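PDB 5D8M: metagenomic carboxyl esterase MGS0156 from Uncultured organism, which probably hydrolyses carboxylic ester bonds, as a serine hydrolase of the alpha/beta-hydrolase type. Local coordinates for residues 243-247 and 334-339; 107-113 and 324-329; 16-20 and 227-232. All blocks are in the same frame, centred on the assembly; numbering follows the deposited sequence.

Contact 1. Residues 243-247 and 334-339; sequences VRYYS and YVEEDL
Build 243-247 extended, with strand 244-247 running at 147° to helix 334-338 and 10.8 Å from its axis at closest approach; the CA atoms of Tyr246 and Val335, and of Arg244 and Leu339, each lie 8.4 Å apart. Alternate residues Arg244 and Tyr246, both m at chi1, point toward the helix. Tyr334 (t) brings CE1 to 3.9 Å from Tyr246 CE2. Val335 (t) lays CG2 over the face of the Tyr246 ring in a CH-pi contact, 4.0 Å from the centroid. This is the C-terminal helix packed on one face of a parallel sheet, roughly antiparallel to the strand, as in the alpha/beta-hydrolase fold; Val335 also touches Ala180 and Val182. Asp338 (t) takes a hydrogen bond from Tyr246 OH at OD2, 2.5 Å, and a salt bridge from Arg244, NH2 to OD2 3.3 Å, whose hydrogen bonds are weak; a water bridges Arg244 NE (3.1 Å) and Asp338 OD2 (2.5 Å). Leu339 sets CD2 over one face of the Arg244 guanidinium, 4.0 Å from Arg244 CG.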
ATOM      1  N   VAL A 243      13.482   2.626 -11.990  1.00 19.39           N
ATOM      2  CA  VAL A 243      12.311   3.029 -11.191  1.00 17.82           C
ATOM      3  C   VAL A 243      12.705   3.194  -9.703  1.00 18.95           C
ATOM      4  O   VAL A 243      13.486   2.403  -9.188  1.00 21.05           O
ATOM      5  CB  VAL A 243      11.177   1.986 -11.304  1.00 17.75           C
ATOM      6  CG1 VAL A 243       9.954   2.413 -10.472  1.00 15.47           C
ATOM      7  CG2 VAL A 243      10.804   1.747 -12.763  1.00 21.11           C
ATOM      8  N   ARG A 244      12.217   4.226  -9.023  1.00 16.13           N
ATOM      9  CA  ARG A 244      12.490   4.370  -7.594  1.00 15.96           C
ATOM     10  C   ARG A 244      11.353   3.768  -6.766  1.00 18.87           C
ATOM     11  O   ARG A 244      10.186   3.956  -7.093  1.00 13.25           O
ATOM     12  CB  ARG A 244      12.682   5.831  -7.234  1.00 17.25           C
ATOM     13  CG  ARG A 244      13.672   6.546  -8.141  1.00 27.31           C
ATOM     14  CD  ARG A 244      15.056   6.509  -7.594  1.00 41.15           C
ATOM     15  NE  ARG A 244      15.370   7.785  -6.954  1.00 52.28           N
ATOM     16  CZ  ARG A 244      15.849   8.856  -7.587  1.00 52.46           C
ATOM     17  NH1 ARG A 244      16.097   8.822  -8.896  1.00 51.40           N
ATOM     18  NH2 ARG A 244      16.084   9.965  -6.899  1.00 49.80           N
ATOM     19  N   TYR A 245      11.694   3.066  -5.688  1.00 12.97           N
ATOM     20  CA  TYR A 245      10.685   2.419  -4.855  1.00 15.03           C
ATOM     21  C   TYR A 245      10.658   3.034  -3.462  1.00 15.19           C
ATOM     22  O   TYR A 245      11.707   3.385  -2.899  1.00 14.58           O
ATOM     23  CB  TYR A 245      10.950   0.906  -4.780  1.00 12.25           C
ATOM     24  CG  TYR A 245      11.061   0.293  -6.156  1.00 13.19           C
ATOM     25  CD1 TYR A 245       9.927  -0.087  -6.861  1.00 13.25           C
ATOM     26  CD2 TYR A 245      12.296   0.127  -6.770  1.00 16.94           C
ATOM     27  CE1 TYR A 245      10.024  -0.623  -8.132  1.00 13.01           C
ATOM     28  CE2 TYR A 245      12.402  -0.409  -8.037  1.00 19.26           C
ATOM     29  CZ  TYR A 245      11.265  -0.783  -8.717  1.00 19.75           C
ATOM     30  OH  TYR A 245      11.383  -1.329  -9.995  1.00 19.65           O
ATOM     31  N   TYR A 246       9.453   3.163  -2.921  1.00 11.15           N
ATOM     32  CA  TYR A 246       9.248   3.757  -1.613  1.00 13.49           C
ATOM     33  C   TYR A 246       8.197   2.961  -0.875  1.00 13.16           C
ATOM     34  O   TYR A 246       7.234   2.494  -1.489  1.00 13.23           O
ATOM     35  CB  TYR A 246       8.793   5.223  -1.726  1.00 12.93           C
ATOM     36  CG  TYR A 246       9.650   6.082  -2.645  1.00 15.18           C
ATOM     37  CD1 TYR A 246       9.421   6.103  -4.016  1.00 11.88           C
ATOM     38  CD2 TYR A 246      10.656   6.895  -2.132  1.00 12.25           C
ATOM     39  CE1 TYR A 246      10.197   6.905  -4.872  1.00 16.60           C
ATOM     40  CE2 TYR A 246      11.427   7.698  -2.966  1.00 16.02           C
ATOM     41  CZ  TYR A 246      11.194   7.691  -4.333  1.00 16.53           C
ATOM     42  OH  TYR A 246      11.927   8.484  -5.154  1.00 18.30           O
ATOM     43  N   SER A 247       8.347   2.821   0.442  1.00  9.50           N
ATOM     44  CA  SER A 247       7.387   2.006   1.184  1.00  8.82           C
ATOM     45  C   SER A 247       6.983   2.662   2.502  1.00 12.88           C
ATOM     46  O   SER A 247       7.831   3.235   3.219  1.00 10.05           O
ATOM     47  CB  SER A 247       7.971   0.610   1.472  1.00 13.32           C
ATOM     48  OG  SER A 247       8.342  -0.066   0.268  1.00 15.60           O
ATOM     49  N   TYR A 334       7.390  14.207  -1.157  1.00 11.55           N
ATOM     50  CA  TYR A 334       8.654  13.494  -0.888  1.00 13.77           C
ATOM     51  C   TYR A 334       9.222  12.966  -2.202  1.00 14.00           C
ATOM     52  O   TYR A 334      10.411  13.141  -2.497  1.00 13.58           O
ATOM     53  CB  TYR A 334       8.466  12.321   0.110  1.00 12.90           C
ATOM     54  CG  TYR A 334       9.783  11.668   0.495  1.00 15.18           C
ATOM     55  CD1 TYR A 334      10.444  10.799  -0.383  1.00 12.20           C
ATOM     56  CD2 TYR A 334      10.375  11.925   1.729  1.00 14.35           C
ATOM     57  CE1 TYR A 334      11.659  10.222  -0.047  1.00 15.40           C
ATOM     58  CE2 TYR A 334      11.595  11.336   2.069  1.00 16.64           C
ATOM     59  CZ  TYR A 334      12.225  10.491   1.174  1.00 15.02           C
ATOM     60  OH  TYR A 334      13.436   9.928   1.491  1.00 15.94           O
ATOM     61  N   VAL A 335       8.379  12.311  -2.996  1.00 11.43           N
ATOM     62  CA  VAL A 335       8.867  11.701  -4.236  1.00 11.93           C
ATOM     63  C   VAL A 335       9.305  12.767  -5.241  1.00 15.94           C
ATOM     64  O   VAL A 335      10.385  12.655  -5.848  1.00 17.40           O
ATOM     65  CB  VAL A 335       7.799  10.766  -4.869  1.00 14.55           C
ATOM     66  CG1 VAL A 335       8.294  10.204  -6.201  1.00 12.18           C
ATOM     67  CG2 VAL A 335       7.489   9.623  -3.914  1.00 12.71           C
ATOM     68  N   GLU A 336       8.513  13.829  -5.392  1.00 14.26           N
ATOM     69  CA  GLU A 336       8.936  14.932  -6.264  1.00 15.25           C
ATOM     70  C   GLU A 336      10.285  15.505  -5.827  1.00 17.62           C
ATOM     71  O   GLU A 336      11.162  15.776  -6.655  1.00 19.39           O
ATOM     72  CB  GLU A 336       7.903  16.056  -6.298  1.00 14.51           C
ATOM     73  CG  GLU A 336       8.393  17.252  -7.148  1.00 16.08           C
ATOM     74  CD  GLU A 336       7.400  18.398  -7.204  1.00 22.54           C
ATOM     75  OE1 GLU A 336       6.189  18.176  -6.935  1.00 22.00           O
ATOM     76  OE2 GLU A 336       7.833  19.522  -7.534  1.00 22.95           O
ATOM     77  N   GLU A 337      10.456  15.681  -4.525  1.00 17.06           N
ATOM     78  CA  GLU A 337      11.723  16.164  -3.996  1.00 18.17           C
ATOM     79  C   GLU A 337      12.839  15.152  -4.261  1.00 21.56           C
ATOM     80  O   GLU A 337      13.944  15.527  -4.660  1.00 18.77           O
ATOM     81  CB  GLU A 337      11.610  16.447  -2.498  1.00 22.06           C
ATOM     82  CG  GLU A 337      12.908  16.951  -1.842  1.00 25.69           C
ATOM     83  CD  GLU A 337      12.725  17.303  -0.366  1.00 27.33           C
ATOM     84  OE1 GLU A 337      12.753  16.376   0.475  1.00 25.48           O
ATOM     85  OE2 GLU A 337      12.547  18.503  -0.047  1.00 27.47           O
ATOM     86  N   ASP A 338      12.544  13.871  -4.051  1.00 17.89           N
ATOM     87  CA  ASP A 338      13.564  12.836  -4.224  1.00 21.57           C
ATOM     88  C   ASP A 338      13.947  12.668  -5.697  1.00 23.41           C
ATOM     89  O   ASP A 338      15.113  12.451  -6.024  1.00 22.97           O
ATOM     90  CB  ASP A 338      13.085  11.499  -3.639  1.00 19.00           C
ATOM     91  CG  ASP A 338      14.192  10.466  -3.575  1.00 22.99           C
ATOM     92  OD1 ASP A 338      15.160  10.704  -2.830  1.00 24.84           O
ATOM     93  OD2 ASP A 338      14.105   9.438  -4.278  1.00 23.87           O
ATOM     94  N   LEU A 339      12.958  12.769  -6.581  1.00 16.82           N
ATOM     95  CA  LEU A 339      13.217  12.719  -8.000  1.00 17.94           C
ATOM     96  C   LEU A 339      13.964  13.987  -8.422  1.00 22.21           C
ATOM     97  O   LEU A 339      14.676  13.984  -9.428  1.00 28.07           O
ATOM     98  CB  LEU A 339      11.914  12.564  -8.797  1.00 22.46           C
ATOM     99  CG  LEU A 339      11.114  11.270  -8.641  1.00 26.05           C
ATOM    100  CD1 LEU A 339       9.856  11.372  -9.456  1.00 23.90           C
ATOM    101  CD2 LEU A 339      11.938  10.053  -9.062  1.00 30.92           C
TER
HETATM  102  O   HOH W   1      15.460   7.388  -3.860  1.00 28.68           O

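Contact 2. Residues 107-113 and 324-329; sequences FDDARPD and RPALLE
Segment 107-113 comes in as a turn that winds into helix 111-116, while 324-329 is the first part of helix 324-338: a helix-to-turn contact beside the parallel sheet, consistent with an alpha/beta-hydrolase fold. Phe107 has phi/psi of 52/29, in the left-handed helical region; residues 108-110 then take helical angles, and Phe107 O accepts from Ala110 N at 2.9 Å. The backbones all but touch where Ala110 CA lies 3.8 Å from Pro325 CA. A side chain no bigger than a methyl permits this: Ala110 CB is the bump, seated in a hollow between Arg324 O (3.7 Å), Pro325 CA (3.4 Å) and Leu328 CD2 (3.7 Å). In return, Pro325 CG pushes up to Asp109 O at 3.5 Å. Phe107 (chi1 m) lays its ring along the helix: Leu328 CD1 covers one face in a CH-pi contact, 4.1 Å from the centroid, and Leu327 CD2 meets the edge, 4.2 Å from Phe107 CZ. Asp109 (p) closes one end with a salt bridge, Arg324 NE to OD1 3.1 Å and NH1 to OD2 2.9 Å; Arg324 NH2 goes on to Asn320 O and Ala301 O. At the other end Asp113 OD2 and Glu329 OE1 lie 2.6 Å apart; Glu329 OE1 is hydrogen-bonded to His48 NE2. Helix 34-48 packs beside this corner through Met41, Ile44 and His48, and Leu328 reaches Leu89 on strand 87-92.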
ATOM      1  N   PHE A 107      -7.973   6.068  -1.525  1.00 12.13           N
ATOM      2  CA  PHE A 107      -7.580   7.460  -1.275  1.00 10.78           C
ATOM      3  C   PHE A 107      -8.603   8.484  -1.733  1.00 14.07           C
ATOM      4  O   PHE A 107      -8.253   9.611  -2.094  1.00 11.15           O
ATOM      5  CB  PHE A 107      -6.215   7.754  -1.929  1.00 10.04           C
ATOM      6  CG  PHE A 107      -5.041   7.321  -1.072  1.00 12.60           C
ATOM      7  CD1 PHE A 107      -4.822   7.921   0.154  1.00 14.74           C
ATOM      8  CD2 PHE A 107      -4.176   6.321  -1.489  1.00 12.23           C
ATOM      9  CE1 PHE A 107      -3.779   7.527   0.969  1.00 14.60           C
ATOM     10  CE2 PHE A 107      -3.113   5.915  -0.699  1.00 11.50           C
ATOM     11  CZ  PHE A 107      -2.897   6.523   0.525  1.00 15.44           C
ATOM     12  N   ASP A 108      -9.877   8.105  -1.732  1.00 13.19           N
ATOM     13  CA  ASP A 108     -10.874   8.964  -2.377  1.00 16.25           C
ATOM     14  C   ASP A 108     -10.960  10.341  -1.725  1.00 18.26           C
ATOM     15  O   ASP A 108     -11.106  11.346  -2.413  1.00 15.78           O
ATOM     16  CB  ASP A 108     -12.259   8.309  -2.354  1.00 14.41           C
ATOM     17  CG  ASP A 108     -13.104   8.695  -3.555  1.00 23.36           C
ATOM     18  OD1 ASP A 108     -12.553   8.815  -4.690  1.00 20.08           O
ATOM     19  OD2 ASP A 108     -14.328   8.843  -3.370  1.00 26.60           O
ATOM     20  N   ASP A 109     -10.883  10.376  -0.396  1.00 16.05           N
ATOM     21  CA  ASP A 109     -10.991  11.633   0.325  1.00 17.99           C
ATOM     22  C   ASP A 109      -9.682  12.444   0.314  1.00 15.73           C
ATOM     23  O   ASP A 109      -9.654  13.580   0.781  1.00 18.30           O
ATOM     24  CB  ASP A 109     -11.450  11.371   1.763  1.00 19.00           C
ATOM     25  CG  ASP A 109     -10.531  10.393   2.541  1.00 22.61           C
ATOM     26  OD1 ASP A 109      -9.640   9.685   1.962  1.00 17.78           O
ATOM     27  OD2 ASP A 109     -10.755  10.329   3.775  1.00 24.44           O
ATOM     28  N   ALA A 110      -8.617  11.866  -0.235  1.00 11.22           N
ATOM     29  CA  ALA A 110      -7.319  12.547  -0.341  1.00 13.41           C
ATOM     30  C   ALA A 110      -7.063  13.226  -1.694  1.00 14.43           C
ATOM     31  O   ALA A 110      -6.192  14.077  -1.816  1.00 12.77           O
ATOM     32  CB  ALA A 110      -6.186  11.552  -0.066  1.00 12.73           C
ATOM     33  N   ARG A 111      -7.798  12.828  -2.719  1.00 18.03           N
ATOM     34  CA  ARG A 111      -7.525  13.327  -4.065  1.00 15.85           C
ATOM     35  C   ARG A 111      -7.830  14.821  -4.285  1.00 12.90           C
ATOM     36  O   ARG A 111      -7.063  15.471  -4.994  1.00 14.42           O
ATOM     37  CB  ARG A 111      -8.264  12.458  -5.079  1.00 16.00           C
ATOM     38  CG  ARG A 111      -7.740  11.000  -5.015  1.00 14.25           C
ATOM     39  CD  ARG A 111      -8.579  10.072  -5.865  1.00 14.02           C
ATOM     40  NE  ARG A 111      -8.426  10.377  -7.288  1.00 17.13           N
ATOM     41  CZ  ARG A 111      -9.110   9.773  -8.263  1.00 18.56           C
ATOM     42  NH1 ARG A 111     -10.008   8.826  -7.967  1.00 14.72           N
ATOM     43  NH2 ARG A 111      -8.907  10.121  -9.531  1.00 18.10           N
ATOM     44  N   PRO A 112      -8.894  15.381  -3.663  1.00 15.17           N
ATOM     45  CA  PRO A 112      -9.027  16.843  -3.796  1.00 19.06           C
ATOM     46  C   PRO A 112      -7.801  17.619  -3.276  1.00 19.24           C
ATOM     47  O   PRO A 112      -7.385  18.601  -3.909  1.00 18.83           O
ATOM     48  CB  PRO A 112     -10.264  17.158  -2.955  1.00 19.98           C
ATOM     49  CG  PRO A 112     -11.096  15.899  -3.051  1.00 20.37           C
ATOM     50  CD  PRO A 112     -10.080  14.790  -3.003  1.00 18.88           C
ATOM     51  N   ASP A 113      -7.219  17.178  -2.163  1.00 16.79           N
ATOM     52  CA  ASP A 113      -6.111  17.928  -1.597  1.00 17.19           C
ATOM     53  C   ASP A 113      -4.881  17.848  -2.487  1.00 15.44           C
ATOM     54  O   ASP A 113      -4.202  18.840  -2.685  1.00 16.66           O
ATOM     55  CB  ASP A 113      -5.742  17.449  -0.194  1.00 19.33           C
ATOM     56  CG  ASP A 113      -4.448  18.097   0.315  1.00 23.81           C
ATOM     57  OD1 ASP A 113      -4.521  19.257   0.793  1.00 20.29           O
ATOM     58  OD2 ASP A 113      -3.369  17.447   0.227  1.00 19.06           O
ATOM     59  N   ARG A 324      -5.435  10.531   5.700  1.00 14.07           N
ATOM     60  CA  ARG A 324      -5.050  10.108   4.336  1.00 12.10           C
ATOM     61  C   ARG A 324      -4.673  11.274   3.385  1.00  9.86           C
ATOM     62  O   ARG A 324      -3.686  11.144   2.650  1.00 10.68           O
ATOM     63  CB  ARG A 324      -6.185   9.244   3.713  1.00  9.47           C
ATOM     64  CG  ARG A 324      -6.371   7.865   4.432  1.00 12.02           C
ATOM     65  CD  ARG A 324      -7.572   7.087   3.880  1.00  9.79           C
ATOM     66  NE  ARG A 324      -8.846   7.732   4.229  1.00 12.13           N
ATOM     67  CZ  ARG A 324      -9.503   7.493   5.360  1.00 12.05           C
ATOM     68  NH1 ARG A 324     -10.646   8.111   5.607  1.00 12.29           N
ATOM     69  NH2 ARG A 324      -9.011   6.632   6.239  1.00 12.47           N
ATOM     70  N   PRO A 325      -5.416  12.412   3.398  1.00 11.80           N
ATOM     71  CA  PRO A 325      -4.993  13.493   2.497  1.00 13.71           C
ATOM     72  C   PRO A 325      -3.590  13.984   2.789  1.00 15.17           C
ATOM     73  O   PRO A 325      -2.808  14.177   1.851  1.00 13.36           O
ATOM     74  CB  PRO A 325      -6.008  14.609   2.770  1.00 14.43           C
ATOM     75  CG  PRO A 325      -7.246  13.868   3.273  1.00 13.43           C
ATOM     76  CD  PRO A 325      -6.665  12.763   4.111  1.00 12.12           C
ATOM     77  N   ALA A 326      -3.272  14.176   4.068  1.00 14.25           N
ATOM     78  CA  ALA A 326      -1.939  14.637   4.429  1.00 12.64           C
ATOM     79  C   ALA A 326      -0.900  13.596   4.031  1.00 16.08           C
ATOM     80  O   ALA A 326       0.184  13.947   3.533  1.00 14.95           O
ATOM     81  CB  ALA A 326      -1.858  14.928   5.896  1.00 12.57           C
ATOM     82  N   LEU A 327      -1.232  12.320   4.245  1.00 14.68           N
ATOM     83  CA  LEU A 327      -0.332  11.224   3.892  1.00 10.74           C
ATOM     84  C   LEU A 327      -0.036  11.213   2.397  1.00  8.10           C
ATOM     85  O   LEU A 327       1.123  11.101   2.011  1.00 13.08           O
ATOM     86  CB  LEU A 327      -0.916   9.864   4.304  1.00  9.69           C
ATOM     87  CG  LEU A 327      -0.004   8.636   4.088  1.00 12.86           C
ATOM     88  CD1 LEU A 327       1.149   8.583   5.128  1.00  8.91           C
ATOM     89  CD2 LEU A 327      -0.829   7.328   4.144  1.00 11.48           C
ATOM     90  N   LEU A 328      -1.078  11.316   1.565  1.00  8.21           N
ATOM     91  CA  LEU A 328      -0.900  11.261   0.119  1.00 13.98           C
ATOM     92  C   LEU A 328      -0.139  12.498  -0.388  1.00 14.57           C
ATOM     93  O   LEU A 328       0.719  12.382  -1.260  1.00 14.02           O
ATOM     94  CB  LEU A 328      -2.246  11.152  -0.593  1.00  9.50           C
ATOM     95  CG  LEU A 328      -2.209  10.869  -2.098  1.00 10.06           C
ATOM     96  CD1 LEU A 328      -1.547   9.506  -2.361  1.00  9.89           C
ATOM     97  CD2 LEU A 328      -3.630  10.909  -2.700  1.00  9.66           C
ATOM     98  N   GLU A 329      -0.467  13.675   0.147  1.00  9.74           N
ATOM     99  CA  GLU A 329       0.281  14.864  -0.196  1.00 14.90           C
ATOM    100  C   GLU A 329       1.758  14.766   0.217  1.00 14.08           C
ATOM    101  O   GLU A 329       2.647  15.152  -0.551  1.00 15.23           O
ATOM    102  CB  GLU A 329      -0.371  16.107   0.427  1.00 15.91           C
ATOM    103  CG  GLU A 329       0.231  17.394  -0.120  1.00 14.13           C
ATOM    104  CD  GLU A 329      -0.207  18.648   0.633  1.00 18.96           C
ATOM    105  OE1 GLU A 329      -1.351  18.688   1.178  1.00 18.59           O
ATOM    106  OE2 GLU A 329       0.606  19.602   0.691  1.00 16.66           O
TER

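Contact 3. Residues 16-20 and 227-232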
ATOM      1  N   ALA A  16       7.842 -25.498  -1.422  1.00 19.89           N
ATOM      2  CA  ALA A  16       7.541 -24.305  -2.202  1.00 20.42           C
ATOM      3  C   ALA A  16       8.316 -23.083  -1.727  1.00 19.03           C
ATOM      4  O   ALA A  16       8.435 -22.098  -2.445  1.00 19.34           O
ATOM      5  CB  ALA A  16       6.041 -24.021  -2.168  1.00 23.04           C
HETATM    6  N   MSE A  17       8.861 -23.149  -0.520  1.00 17.50           N
HETATM    7  CA  MSE A  17       9.463 -21.969   0.089  1.00 17.98           C
HETATM    8  C   MSE A  17      10.894 -21.753  -0.373  1.00 17.43           C
HETATM    9  O   MSE A  17      11.700 -22.676  -0.379  1.00 19.78           O
HETATM   10  CB  MSE A  17       9.427 -22.081   1.612  1.00 17.69           C
HETATM   11  CG  MSE A  17       9.993 -20.883   2.331  1.00 23.13           C
HETATM   12 SE   MSE A  17       8.988 -19.225   2.005  0.44 26.07          SE
HETATM   13  CE  MSE A  17       7.314 -19.719   2.765  1.00 18.86           C
ATOM     14  N   SER A  18      11.197 -20.519  -0.756  1.00 18.45           N
ATOM     15  CA  SER A  18      12.561 -20.095  -1.025  1.00 22.46           C
ATOM     16  C   SER A  18      13.214 -19.600   0.270  1.00 20.25           C
ATOM     17  O   SER A  18      12.554 -18.924   1.054  1.00 21.77           O
ATOM     18  CB  SER A  18      12.572 -18.979  -2.069  1.00 24.80           C
ATOM     19  OG  SER A  18      11.786 -19.332  -3.190  1.00 28.34           O
ATOM     20  N   PRO A  19      14.504 -19.929   0.490  1.00 14.95           N
ATOM     21  CA  PRO A  19      15.240 -19.423   1.655  1.00 14.31           C
ATOM     22  C   PRO A  19      15.075 -17.924   1.809  1.00 14.70           C
ATOM     23  O   PRO A  19      15.250 -17.169   0.845  1.00 18.11           O
ATOM     24  CB  PRO A  19      16.693 -19.783   1.336  1.00 14.93           C
ATOM     25  CG  PRO A  19      16.577 -21.004   0.523  1.00 22.79           C
ATOM     26  CD  PRO A  19      15.355 -20.793  -0.343  1.00 20.16           C
ATOM     27  N   SER A  20      14.691 -17.505   3.002  1.00 14.05           N
ATOM     28  CA  SER A  20      14.516 -16.099   3.293  1.00 12.55           C
ATOM     29  C   SER A  20      15.067 -15.802   4.666  1.00 15.51           C
ATOM     30  O   SER A  20      15.277 -16.703   5.487  1.00 16.28           O
ATOM     31  CB  SER A  20      13.031 -15.710   3.211  1.00 22.21           C
ATOM     32  OG  SER A  20      12.291 -16.397   4.224  1.00 29.17           O
ATOM     33  N   ARG A 227       3.079 -16.210   0.848  1.00 17.95           N
ATOM     34  CA  ARG A 227       4.439 -15.836   1.163  1.00 17.42           C
ATOM     35  C   ARG A 227       5.453 -16.564   0.253  1.00 17.69           C
ATOM     36  O   ARG A 227       6.349 -15.936  -0.302  1.00 18.14           O
ATOM     37  CB  ARG A 227       4.723 -16.135   2.644  1.00 18.99           C
ATOM     38  CG  ARG A 227       6.177 -16.006   3.023  1.00 27.40           C
ATOM     39  CD  ARG A 227       6.374 -16.219   4.526  1.00 30.45           C
ATOM     40  NE  ARG A 227       5.916 -15.061   5.283  1.00 31.64           N
ATOM     41  CZ  ARG A 227       5.987 -14.962   6.600  1.00 34.47           C
ATOM     42  NH1 ARG A 227       6.482 -15.964   7.306  1.00 38.44           N
ATOM     43  NH2 ARG A 227       5.560 -13.863   7.210  1.00 36.99           N
ATOM     44  N   ALA A 228       5.293 -17.876   0.094  1.00 19.62           N
ATOM     45  CA  ALA A 228       6.175 -18.659  -0.767  1.00 20.53           C
ATOM     46  C   ALA A 228       6.209 -18.082  -2.194  1.00 22.98           C
ATOM     47  O   ALA A 228       7.263 -17.884  -2.784  1.00 19.02           O
ATOM     48  CB  ALA A 228       5.733 -20.113  -0.786  1.00 23.35           C
ATOM     49  N   TYR A 229       5.043 -17.773  -2.730  1.00 19.47           N
ATOM     50  CA  TYR A 229       4.970 -17.216  -4.067  1.00 18.03           C
ATOM     51  C   TYR A 229       5.648 -15.845  -4.181  1.00 17.50           C
ATOM     52  O   TYR A 229       6.436 -15.594  -5.092  1.00 16.33           O
ATOM     53  CB  TYR A 229       3.514 -17.110  -4.479  1.00 24.97           C
ATOM     54  CG  TYR A 229       3.327 -16.749  -5.928  1.00 29.78           C
ATOM     55  CD1 TYR A 229       3.340 -17.733  -6.912  1.00 37.24           C
ATOM     56  CD2 TYR A 229       3.124 -15.433  -6.311  1.00 26.65           C
ATOM     57  CE1 TYR A 229       3.158 -17.407  -8.244  1.00 43.72           C
ATOM     58  CE2 TYR A 229       2.940 -15.101  -7.631  1.00 34.89           C
ATOM     59  CZ  TYR A 229       2.951 -16.085  -8.596  1.00 44.42           C
ATOM     60  OH  TYR A 229       2.768 -15.742  -9.919  1.00 50.94           O
ATOM     61  N   ARG A 230       5.321 -14.958  -3.254  1.00 17.53           N
ATOM     62  CA  ARG A 230       5.843 -13.600  -3.257  1.00 18.11           C
ATOM     63  C   ARG A 230       7.370 -13.541  -3.010  1.00 13.87           C
ATOM     64  O   ARG A 230       8.049 -12.737  -3.629  1.00 13.59           O
ATOM     65  CB  ARG A 230       5.096 -12.756  -2.213  1.00 13.01           C
ATOM     66  CG  ARG A 230       3.612 -12.499  -2.570  1.00 13.45           C
ATOM     67  CD  ARG A 230       3.365 -11.126  -3.260  1.00 12.87           C
ATOM     68  NE  ARG A 230       4.236 -10.903  -4.415  1.00 15.21           N
ATOM     69  CZ  ARG A 230       3.924 -11.193  -5.678  1.00 17.27           C
ATOM     70  NH1 ARG A 230       2.728 -11.690  -5.996  1.00 17.37           N
ATOM     71  NH2 ARG A 230       4.787 -10.933  -6.644  1.00 15.73           N
ATOM     72  N   LEU A 231       7.885 -14.379  -2.116  1.00 16.66           N
ATOM     73  CA  LEU A 231       9.335 -14.444  -1.865  1.00 20.88           C
ATOM     74  C   LEU A 231      10.082 -15.001  -3.077  1.00 20.03           C
ATOM     75  O   LEU A 231      11.159 -14.528  -3.421  1.00 20.48           O
ATOM     76  CB  LEU A 231       9.639 -15.303  -0.641  1.00 20.32           C
ATOM     77  CG  LEU A 231       9.333 -14.595   0.682  1.00 22.10           C
ATOM     78  CD1 LEU A 231       9.555 -15.532   1.840  1.00 23.77           C
ATOM     79  CD2 LEU A 231      10.174 -13.339   0.831  1.00 20.36           C
ATOM     80  N   ARG A 232       9.490 -15.996  -3.722  1.00 16.97           N
ATOM     81  CA  ARG A 232      10.053 -16.575  -4.931  1.00 22.84           C
ATOM     82  C   ARG A 232      10.123 -15.543  -6.077  1.00 20.38           C
ATOM     83  O   ARG A 232      11.102 -15.499  -6.830  1.00 20.96           O
ATOM     84  CB  ARG A 232       9.231 -17.799  -5.349  1.00 26.45           C
ATOM     85  CG  ARG A 232       9.392 -18.187  -6.798  1.00 31.30           C
ATOM     86  CD  ARG A 232      10.010 -19.530  -6.943  1.00 43.23           C
ATOM     87  NE  ARG A 232       9.133 -20.595  -6.472  1.00 51.27           N
ATOM     88  CZ  ARG A 232       9.411 -21.891  -6.606  1.00 54.97           C
ATOM     89  NH1 ARG A 232      10.537 -22.271  -7.196  1.00 56.53           N
ATOM     90  NH2 ARG A 232       8.569 -22.804  -6.145  1.00 57.88           N
TER
HETATM   91  O   HOH W   2       9.102 -19.400  -2.486  1.00 32.54           O
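Met17, modelled as selenomethionine, lies along helix 227-236, over Ala228 and Leu231: its SE sits 3.7 Å from Leu231 CD1, and its CE is 3.9 Å from both Ala228 CB and Arg227 CG. The CA-to-CB bond points away from the helix, but chi2 and chi3, both p, fold the side chain back onto it. Met17 is the first residue to leave helical angles after helix 10-16, and from there the chain runs extended past the helix. Ala228 is the low spot that lets it come close, with the CA atoms of Met17 and Ala228 only 4.7 Å apart; Ala16 CB approaches Ala228 CB at 4.2 Å. Further along, Ser18 OG touches Arg232 CB at 3.7 Å and Ser20 OG touches Leu231 CD1 at 3.7 Å. The guanidinium of Arg227 is held by a salt bridge to Asp283. No hydrogen bond runs directly between the segments. Instead one water donates to Ala16 O (2.8 Å) and to Ala228 O (2.4 Å) and accepts from Ser18 OG (2.8 Å). Apolar overlap plus one bridging water thus fastens the N-terminal arm to the surface of the domain, with no charge pairing between the two.

From the N terminus, the chain leaves helix 10-16 through 16-20, and contact 3 closes a loop of some 207 residues when helix 227-236 arrives. Inside that span 107-113 passes by, but its partner 324-329, about 211 residues on, comes only after 227-232, so contacts 2 and 3 cross; their centres lie about 34 Å apart, on opposite sides of the chain's centre. Contact 1 opens after contact 3 has closed and spans about 87 residues. Contacts 1 and 2 cross too; the nearest atoms of the two are about 5 Å apart. They tie helix 324-338 to strand 244-248 and to the turn before helix 111-116, while contact 3 joins the N-terminal segment to helix 227-236.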